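PDB 5OLC: galactonate dehydratase from Zobellia galactanivorans, which belongs to the enolase superfamily and pairs a mandelate racemase/muconate lactonizing enzyme-type N-terminal domain with a TIM-barrel-like C-terminal domain. Local coordinates for residues G307-I312 and T350-K355. Sequence-based numbering, arbitrary orientation.
Sequences GTWIAI and TLHKIK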
ATOM      1  N   GLY A 307      -9.835  26.031 -30.167  1.00 72.04           N
ATOM      2  CA  GLY A 307      -9.195  26.390 -31.426  1.00 70.63           C
ATOM      3  C   GLY A 307     -10.163  26.767 -32.525  1.00 71.55           C
ATOM      4  O   GLY A 307     -11.169  27.440 -32.268  1.00 71.08           O
ATOM      5  N   THR A 308      -9.850  26.350 -33.771  1.00 65.89           N
ATOM      6  CA  THR A 308     -10.704  26.622 -34.933  1.00 64.58           C
ATOM      7  C   THR A 308     -11.698  25.466 -35.089  1.00 67.66           C
ATOM      8  O   THR A 308     -11.754  24.590 -34.223  1.00 67.51           O
ATOM      9  CB  THR A 308      -9.880  26.862 -36.217  1.00 68.83           C
ATOM     10  OG1 THR A 308      -9.374  25.627 -36.702  1.00 72.00           O
ATOM     11  CG2 THR A 308      -8.766  27.866 -36.050  1.00 64.76           C
ATOM     12  N   TRP A 309     -12.469  25.438 -36.184  1.00 63.67           N
ATOM     13  CA  TRP A 309     -13.407  24.348 -36.396  1.00 63.11           C
ATOM     14  C   TRP A 309     -12.701  23.060 -36.772  1.00 63.02           C
ATOM     15  O   TRP A 309     -13.349  22.019 -36.696  1.00 63.73           O
ATOM     16  CB  TRP A 309     -14.512  24.703 -37.391  1.00 62.91           C
ATOM     17  CG  TRP A 309     -15.410  25.800 -36.917  1.00 64.87           C
ATOM     18  CD1 TRP A 309     -15.302  27.125 -37.220  1.00 68.25           C
ATOM     19  CD2 TRP A 309     -16.550  25.674 -36.054  1.00 64.86           C
ATOM     20  NE1 TRP A 309     -16.304  27.839 -36.594  1.00 68.25           N
ATOM     21  CE2 TRP A 309     -17.078  26.973 -35.863  1.00 69.30           C
ATOM     22  CE3 TRP A 309     -17.194  24.589 -35.441  1.00 66.31           C
ATOM     23  CZ2 TRP A 309     -18.214  27.217 -35.082  1.00 68.57           C
ATOM     24  CZ3 TRP A 309     -18.323  24.834 -34.667  1.00 67.95           C
ATOM     25  CH2 TRP A 309     -18.822  26.132 -34.495  1.00 68.57           C
ATOM     26  N   ILE A 310     -11.379  23.095 -37.128  1.00 55.28           N
ATOM     27  CA  ILE A 310     -10.634  21.848 -37.384  1.00 54.16           C
ATOM     28  C   ILE A 310     -10.610  21.064 -36.072  1.00 56.06           C
ATOM     29  O   ILE A 310     -10.944  19.882 -36.076  1.00 55.07           O
ATOM     30  CB  ILE A 310      -9.208  22.023 -37.980  1.00 57.39           C
ATOM     31  CG1 ILE A 310      -9.266  22.691 -39.361  1.00 58.48           C
ATOM     32  CG2 ILE A 310      -8.532  20.664 -38.093  1.00 56.81           C
ATOM     33  CD1 ILE A 310      -8.024  23.286 -39.824  1.00 66.32           C
ATOM     34  N   ALA A 311     -10.284  21.766 -34.948  1.00 51.75           N
ATOM     35  CA  ALA A 311     -10.262  21.295 -33.563  1.00 50.54           C
ATOM     36  C   ALA A 311     -11.659  20.931 -33.073  1.00 56.23           C
ATOM     37  O   ALA A 311     -11.828  19.841 -32.507  1.00 57.13           O
ATOM     38  CB  ALA A 311      -9.703  22.367 -32.664  1.00 50.94           C
ATOM     39  N   ILE A 312     -12.664  21.840 -33.255  1.00 51.20           N
ATOM     40  CA  ILE A 312     -14.034  21.562 -32.810  1.00 50.23           C
ATOM     41  C   ILE A 312     -14.577  20.310 -33.505  1.00 55.54           C
ATOM     42  O   ILE A 312     -15.107  19.438 -32.821  1.00 55.50           O
ATOM     43  CB  ILE A 312     -14.976  22.779 -32.908  1.00 52.47           C
ATOM     44  CG1 ILE A 312     -14.411  23.953 -32.111  1.00 52.33           C
ATOM     45  CG2 ILE A 312     -16.404  22.434 -32.436  1.00 51.87           C
ATOM     46  CD1 ILE A 312     -14.650  25.335 -32.733  1.00 61.85           C
ATOM     47  N   THR A 350     -11.546  28.975 -40.965  1.00 72.34           N
ATOM     48  CA  THR A 350     -12.125  27.630 -41.071  1.00 71.93           C
ATOM     49  C   THR A 350     -13.627  27.626 -41.326  1.00 74.92           C
ATOM     50  O   THR A 350     -14.406  28.334 -40.681  1.00 72.79           O
ATOM     51  CB  THR A 350     -11.764  26.731 -39.893  1.00 77.41           C
ATOM     52  OG1 THR A 350     -12.059  27.400 -38.675  1.00 77.97           O
ATOM     53  CG2 THR A 350     -10.324  26.281 -39.936  1.00 74.69           C
ATOM     54  N   LEU A 351     -13.999  26.767 -42.273  1.00 73.26           N
ATOM     55  CA  LEU A 351     -15.338  26.533 -42.770  1.00 74.61           C
ATOM     56  C   LEU A 351     -15.876  25.185 -42.281  1.00 82.28           C
ATOM     57  O   LEU A 351     -15.330  24.125 -42.613  1.00 81.75           O
ATOM     58  CB  LEU A 351     -15.318  26.555 -44.311  1.00 74.63           C
ATOM     59  CG  LEU A 351     -14.664  27.755 -44.972  1.00 78.65           C
ATOM     60  CD1 LEU A 351     -13.948  27.343 -46.231  1.00 78.43           C
ATOM     61  CD2 LEU A 351     -15.678  28.868 -45.223  1.00 81.10           C
ATOM     62  N   HIS A 352     -16.960  25.239 -41.499  1.00 81.12           N
ATOM     63  CA  HIS A 352     -17.620  24.061 -40.961  1.00 81.59           C
ATOM     64  C   HIS A 352     -18.966  23.806 -41.669  1.00 89.29           C
ATOM     65  O   HIS A 352     -19.572  24.731 -42.216  1.00 88.21           O
ATOM     66  CB  HIS A 352     -17.802  24.202 -39.439  1.00 81.80           C
ATOM     67  CG  HIS A 352     -18.786  25.253 -39.013  1.00 84.71           C
ATOM     68  ND1 HIS A 352     -20.098  24.936 -38.721  1.00 86.18           N
ATOM     69  CD2 HIS A 352     -18.603  26.576 -38.805  1.00 86.21           C
ATOM     70  CE1 HIS A 352     -20.670  26.067 -38.347  1.00 85.47           C
ATOM     71  NE2 HIS A 352     -19.813  27.081 -38.385  1.00 85.84           N
ATOM     72  N   LYS A 353     -19.421  22.550 -41.650  1.00 89.29           N
ATOM     73  CA  LYS A 353     -20.697  22.139 -42.233  1.00 90.57           C
ATOM     74  C   LYS A 353     -21.754  21.899 -41.122  1.00 95.33           C
ATOM     75  O   LYS A 353     -22.959  21.974 -41.386  1.00 95.04           O
ATOM     76  CB  LYS A 353     -20.506  20.855 -43.077  1.00 94.36           C
ATOM     77  CG  LYS A 353     -20.157  21.093 -44.556  1.00112.85           C
ATOM     78  CD  LYS A 353     -18.659  21.351 -44.811  1.00120.20           C
ATOM     79  CE  LYS A 353     -18.115  20.533 -45.960  1.00123.30           C
ATOM     80  NZ  LYS A 353     -16.765  20.989 -46.365  1.00123.73           N
ATOM     81  N   ILE A 354     -21.279  21.627 -39.881  1.00 91.46           N
ATOM     82  CA  ILE A 354     -22.059  21.289 -38.682  1.00 90.71           C
ATOM     83  C   ILE A 354     -23.164  22.346 -38.373  1.00 93.45           C
ATOM     84  O   ILE A 354     -23.013  23.530 -38.685  1.00 92.59           O
ATOM     85  CB  ILE A 354     -21.129  20.969 -37.454  1.00 93.68           C
ATOM     86  CG1 ILE A 354     -20.697  22.219 -36.678  1.00 94.55           C
ATOM     87  CG2 ILE A 354     -19.899  20.126 -37.865  1.00 93.25           C
ATOM     88  CD1 ILE A 354     -20.205  21.933 -35.287  1.00106.26           C
ATOM     89  N   LYS A 355     -24.284  21.877 -37.794  1.00 89.90           N
ATOM     90  CA  LYS A 355     -25.456  22.689 -37.481  1.00 89.55           C
ATOM     91  C   LYS A 355     -25.783  22.747 -35.991  1.00 93.10           C
ATOM     92  O   LYS A 355     -25.862  21.710 -35.333  1.00 91.82           O
ATOM     93  CB  LYS A 355     -26.674  22.158 -38.253  1.00 92.35           C
TER
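Thr308 meets Thr350 at the start of helix 309-321, the two side chains crossing at about a right angle with Thr308 CB 3.3 Å from Thr350 OG1. Thr308 is the N-cap: its OG1, set between the backbone N and the carbonyl carbon (chi1 75°), accepts from Ile310 N and is also hydrogen-bonded to Glu55 of strand 51-56. Threonine suits an N-cap because its short side chain holds a hydroxyl close enough to accept from an amide of the first turn. The next amide, Trp309 N, donates across the contact to Thr350 OG1, 3.2 Å away and nearly straight (166°). Since Thr350 OG1 also bonds to Arg346 O, this buried hydroxyl links the start of helix 309-321 to helix 344-349.

Trp309 supplies the largest share of the contact. His352, whose flat imidazole can lie on the indole, stacks face to face on its six-membered ring, centroids 3.9 Å apart and planes tilted by 27°, with CD2 over the middle of the indole. The tryptophan is broad enough that His352 CB also makes an off-centre CH-pi contact with its five-membered ring. Thr350 OG1 sits at the indole edge beside CD1, while the apolar chain of Ile354 is long enough for its CD1 to reach Trp309 CZ3 obliquely, at 3.5 Å. A weak hydrogen bond ties NE1 to Asp347.

Ile310 sends CD1 to within 3.8 Å of Thr350 CG2; its branched apolar side chain suits a place where it also touches Ile41 and Val373. Ile312, three residues on from Trp309, lays CD1 over the indole face opposite His352, offset toward the rim. The whole is an N-capped helix of the TIM-barrel-like domain, its first turn packed against both strands 36-46 and 51-56 of the N-terminal domain and strand 350-357, an interdomain arrangement consistent with the two-domain enolase-superfamily fold.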